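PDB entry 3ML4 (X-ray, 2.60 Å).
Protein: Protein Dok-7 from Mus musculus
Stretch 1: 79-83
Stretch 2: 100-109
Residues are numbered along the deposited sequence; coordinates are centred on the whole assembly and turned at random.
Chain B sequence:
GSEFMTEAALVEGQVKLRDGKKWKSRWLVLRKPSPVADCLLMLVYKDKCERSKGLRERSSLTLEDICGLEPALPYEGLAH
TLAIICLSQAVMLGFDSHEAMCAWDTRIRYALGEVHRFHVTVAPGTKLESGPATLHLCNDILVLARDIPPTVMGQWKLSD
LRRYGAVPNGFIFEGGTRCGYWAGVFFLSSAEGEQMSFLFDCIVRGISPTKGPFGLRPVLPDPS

Stretch 1 79-83: AHTLA
Stretch 2 (100-109) AMCAWDTRIR

Residues 100-109 form helix throughout, with phi/psi near -62/-46 and i to i+4 backbone bonds such as Asp-105 N to Met-101 O (2.9 Å). Beside it runs an extended segment, Thr-81 to Ala-83 (phi -104 to -121, psi 124 to 152); the axes approach to 8.6 Å and their N-to-C directions differ by 20°. Register is set where the CA atoms of His-80 and Met-101 lie 6.3 Å apart. No hydrogen bond crosses the interface, so packing carries it, burying 279 Å² in total.

Leu-82 points toward the helix with chi1 t (179°) and chi2 p (64°). This rotamer places Leu-82 CD2 4.3 Å from Trp-104 CB and 4.0 Å from Ile-108 CD1, while Leu-82 CD1 lies 3.5 Å from Asp-105 OD1. Ile-108 (m, t) offers an apolar tip; Trp-104 (chi1 -83°, chi2 53°) contributes its CB as its indole leads away.

Met-101, a selenomethionine, is extended through chi1 (173°) and chi2 (-158°), then turns at chi3 (78°). Met-101 SE thereby reaches the backbone of stretch 1, 3.6 Å from Thr-81 O and 3.8 Å from His-80 CA. Thr-81 (p) points its CB away.

Asp-105 (t) is buried, but its charge is paired: Asp-105 OD1 forms a salt bridge with Arg-109 NH1 at 3.0 Å, though the hydrogen bond is weak (122°).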

ATOM      1  N   ALA B  79     -18.461   8.698  24.608  1.00 30.34           N
ATOM      2  CA  ALA B  79     -17.589   9.868  24.428  1.00 30.22           C
ATOM      3  C   ALA B  79     -16.171   9.496  23.977  1.00 30.05           C
ATOM      4  O   ALA B  79     -15.490  10.291  23.335  1.00 30.06           O
ATOM      5  CB  ALA B  79     -17.538  10.700  25.709  1.00 29.94           C
ATOM      6  N   HIS B  80     -15.725   8.300  24.340  1.00 29.88           N
ATOM      7  CA  HIS B  80     -14.451   7.787  23.859  1.00 29.83           C
ATOM      8  C   HIS B  80     -14.702   6.836  22.685  1.00 29.64           C
ATOM      9  O   HIS B  80     -14.692   5.614  22.826  1.00 29.35           O
ATOM     10  CB  HIS B  80     -13.671   7.124  24.993  1.00 29.88           C
ATOM     11  CG  HIS B  80     -13.427   8.030  26.160  1.00 30.32           C
ATOM     12  ND1 HIS B  80     -13.747   7.679  27.454  1.00 30.60           N
ATOM     13  CD2 HIS B  80     -12.909   9.280  26.227  1.00 30.94           C
ATOM     14  CE1 HIS B  80     -13.423   8.666  28.270  1.00 30.85           C
ATOM     15  NE2 HIS B  80     -12.915   9.651  27.551  1.00 31.48           N
ATOM     16  N   THR B  81     -14.963   7.439  21.532  1.00 29.53           N
ATOM     17  CA  THR B  81     -15.237   6.725  20.302  1.00 29.56           C
ATOM     18  C   THR B  81     -14.191   7.096  19.265  1.00 29.48           C
ATOM     19  O   THR B  81     -13.632   8.200  19.297  1.00 29.46           O
ATOM     20  CB  THR B  81     -16.610   7.111  19.723  1.00 29.53           C
ATOM     21  OG1 THR B  81     -16.683   8.533  19.606  1.00 30.19           O
ATOM     22  CG2 THR B  81     -17.738   6.628  20.614  1.00 29.61           C
ATOM     23  N   LEU B  82     -13.929   6.171  18.347  1.00 29.29           N
ATOM     24  CA  LEU B  82     -13.062   6.443  17.209  1.00 29.12           C
ATOM     25  C   LEU B  82     -13.830   6.214  15.922  1.00 28.76           C
ATOM     26  O   LEU B  82     -14.575   5.246  15.791  1.00 28.70           O
ATOM     27  CB  LEU B  82     -11.805   5.568  17.251  1.00 29.18           C
ATOM     28  CG  LEU B  82     -10.780   5.712  16.118  1.00 29.72           C
ATOM     29  CD1 LEU B  82     -10.142   7.106  16.098  1.00 28.72           C
ATOM     30  CD2 LEU B  82      -9.712   4.622  16.222  1.00 29.19           C
ATOM     31  N   ALA B  83     -13.662   7.132  14.983  1.00 28.56           N
ATOM     32  CA  ALA B  83     -14.283   7.004  13.686  1.00 28.41           C
ATOM     33  C   ALA B  83     -13.237   6.583  12.668  1.00 28.54           C
ATOM     34  O   ALA B  83     -12.197   7.233  12.530  1.00 28.40           O
ATOM     35  CB  ALA B  83     -14.925   8.316  13.282  1.00 28.35           C
ATOM     36  N   ALA B 100      -6.930   4.517  25.824  1.00 41.98           N
ATOM     37  CA  ALA B 100      -7.058   3.374  24.916  1.00 42.17           C
ATOM     38  C   ALA B 100      -7.498   3.817  23.523  1.00 42.42           C
ATOM     39  O   ALA B 100      -7.003   3.307  22.514  1.00 42.59           O
ATOM     40  CB  ALA B 100      -8.033   2.347  25.479  1.00 42.15           C
HETATM   41  N   MSE B 101      -8.431   4.764  23.482  1.00 42.46           N
HETATM   42  CA  MSE B 101      -8.873   5.379  22.240  1.00 42.97           C
HETATM   43  C   MSE B 101      -7.714   6.092  21.532  1.00 42.05           C
HETATM   44  O   MSE B 101      -7.518   5.913  20.326  1.00 42.01           O
HETATM   45  CB  MSE B 101     -10.009   6.357  22.530  1.00 42.86           C
HETATM   46  CG  MSE B 101     -10.453   7.193  21.351  1.00 43.70           C
HETATM   47 SE   MSE B 101     -11.353   8.803  21.963  1.00 46.07          SE
HETATM   48  CE  MSE B 101      -9.798   9.874  22.477  1.00 44.57           C
ATOM     49  N   CYS B 102      -6.954   6.887  22.287  1.00 41.15           N
ATOM     50  CA  CYS B 102      -5.791   7.590  21.745  1.00 40.44           C
ATOM     51  C   CYS B 102      -4.720   6.619  21.275  1.00 39.63           C
ATOM     52  O   CYS B 102      -4.107   6.828  20.228  1.00 39.64           O
ATOM     53  CB  CYS B 102      -5.194   8.542  22.782  1.00 40.61           C
ATOM     54  SG  CYS B 102      -6.310   9.850  23.283  1.00 41.14           S
ATOM     55  N   ALA B 103      -4.501   5.566  22.059  1.00 38.62           N
ATOM     56  CA  ALA B 103      -3.570   4.506  21.696  1.00 37.80           C
ATOM     57  C   ALA B 103      -3.961   3.901  20.350  1.00 37.12           C
ATOM     58  O   ALA B 103      -3.123   3.769  19.459  1.00 37.06           O
ATOM     59  CB  ALA B 103      -3.524   3.430  22.782  1.00 37.95           C
ATOM     60  N   TRP B 104      -5.243   3.566  20.199  1.00 36.22           N
ATOM     61  CA  TRP B 104      -5.766   3.035  18.941  1.00 35.37           C
ATOM     62  C   TRP B 104      -5.613   4.027  17.776  1.00 35.06           C
ATOM     63  O   TRP B 104      -5.146   3.654  16.696  1.00 34.96           O
ATOM     64  CB  TRP B 104      -7.221   2.577  19.107  1.00 35.03           C
ATOM     65  CG  TRP B 104      -7.353   1.194  19.685  1.00 34.62           C
ATOM     66  CD1 TRP B 104      -6.790   0.731  20.842  1.00 34.47           C
ATOM     67  CD2 TRP B 104      -8.095   0.094  19.135  1.00 34.34           C
ATOM     68  NE1 TRP B 104      -7.131  -0.584  21.045  1.00 34.32           N
ATOM     69  CE2 TRP B 104      -7.933  -1.001  20.015  1.00 34.28           C
ATOM     70  CE3 TRP B 104      -8.880  -0.074  17.987  1.00 34.38           C
ATOM     71  CZ2 TRP B 104      -8.524  -2.249  19.779  1.00 34.58           C
ATOM     72  CZ3 TRP B 104      -9.473  -1.320  17.758  1.00 34.50           C
ATOM     73  CH2 TRP B 104      -9.287  -2.388  18.648  1.00 34.31           C
ATOM     74  N   ASP B 105      -5.979   5.288  18.010  1.00 34.48           N
ATOM     75  CA  ASP B 105      -5.834   6.336  16.999  1.00 33.95           C
ATOM     76  C   ASP B 105      -4.380   6.510  16.543  1.00 33.84           C
ATOM     77  O   ASP B 105      -4.113   6.595  15.341  1.00 33.59           O
ATOM     78  CB  ASP B 105      -6.378   7.673  17.510  1.00 33.85           C
ATOM     79  CG  ASP B 105      -6.262   8.775  16.478  1.00 33.02           C
ATOM     80  OD1 ASP B 105      -7.187   8.924  15.655  1.00 33.28           O
ATOM     81  OD2 ASP B 105      -5.244   9.488  16.485  1.00 32.27           O
ATOM     82  N   THR B 106      -3.456   6.565  17.506  1.00 33.44           N
ATOM     83  CA  THR B 106      -2.034   6.754  17.217  1.00 33.11           C
ATOM     84  C   THR B 106      -1.432   5.548  16.482  1.00 32.96           C
ATOM     85  O   THR B 106      -0.665   5.718  15.528  1.00 33.05           O
ATOM     86  CB  THR B 106      -1.226   7.041  18.507  1.00 33.21           C
ATOM     87  OG1 THR B 106      -1.889   8.054  19.273  1.00 33.28           O
ATOM     88  CG2 THR B 106       0.192   7.503  18.184  1.00 32.63           C
ATOM     89  N   ARG B 107      -1.790   4.341  16.921  1.00 32.47           N
ATOM     90  CA  ARG B 107      -1.268   3.110  16.323  1.00 32.25           C
ATOM     91  C   ARG B 107      -1.798   2.909  14.899  1.00 31.83           C
ATOM     92  O   ARG B 107      -1.018   2.647  13.978  1.00 31.80           O
ATOM     93  CB  ARG B 107      -1.574   1.897  17.224  1.00 32.38           C
ATOM     94  CG  ARG B 107      -0.901   0.564  16.836  1.00 33.07           C
ATOM     95  CD  ARG B 107       0.600   0.525  17.133  1.00 33.85           C
ATOM     96  NE  ARG B 107       1.369   0.885  15.946  1.00 35.24           N
ATOM     97  CZ  ARG B 107       1.905   0.009  15.096  1.00 35.61           C
ATOM     98  NH1 ARG B 107       1.793  -1.297  15.308  1.00 35.27           N
ATOM     99  NH2 ARG B 107       2.572   0.446  14.035  1.00 35.60           N
ATOM    100  N   ILE B 108      -3.114   3.057  14.723  1.00 31.37           N
ATOM    101  CA  ILE B 108      -3.755   2.921  13.406  1.00 30.92           C
ATOM    102  C   ILE B 108      -3.250   3.958  12.395  1.00 30.91           C
ATOM    103  O   ILE B 108      -2.968   3.615  11.248  1.00 31.20           O
ATOM    104  CB  ILE B 108      -5.300   2.960  13.502  1.00 30.87           C
ATOM    105  CG1 ILE B 108      -5.816   1.792  14.358  1.00 31.06           C
ATOM    106  CG2 ILE B 108      -5.931   2.918  12.112  1.00 30.60           C
ATOM    107  CD1 ILE B 108      -7.292   1.874  14.736  1.00 30.75           C
ATOM    108  N   ARG B 109      -3.124   5.212  12.825  1.00 30.74           N
ATOM    109  CA  ARG B 109      -2.577   6.282  11.979  1.00 30.73           C
ATOM    110  C   ARG B 109      -1.230   5.936  11.358  1.00 30.69           C
ATOM    111  O   ARG B 109      -1.080   5.975  10.139  1.00 30.66           O
ATOM    112  CB  ARG B 109      -2.447   7.587  12.761  1.00 30.66           C
ATOM    113  CG  ARG B 109      -3.622   8.492  12.590  1.00 31.07           C
ATOM    114  CD  ARG B 109      -3.415   9.819  13.291  1.00 32.63           C
ATOM    115  NE  ARG B 109      -4.042  10.869  12.497  1.00 33.63           N
ATOM    116  CZ  ARG B 109      -5.323  11.213  12.561  1.00 34.00           C
ATOM    117  NH1 ARG B 109      -6.153  10.625  13.419  1.00 34.75           N
ATOM    118  NH2 ARG B 109      -5.770  12.164  11.766  1.00 34.56           N
TER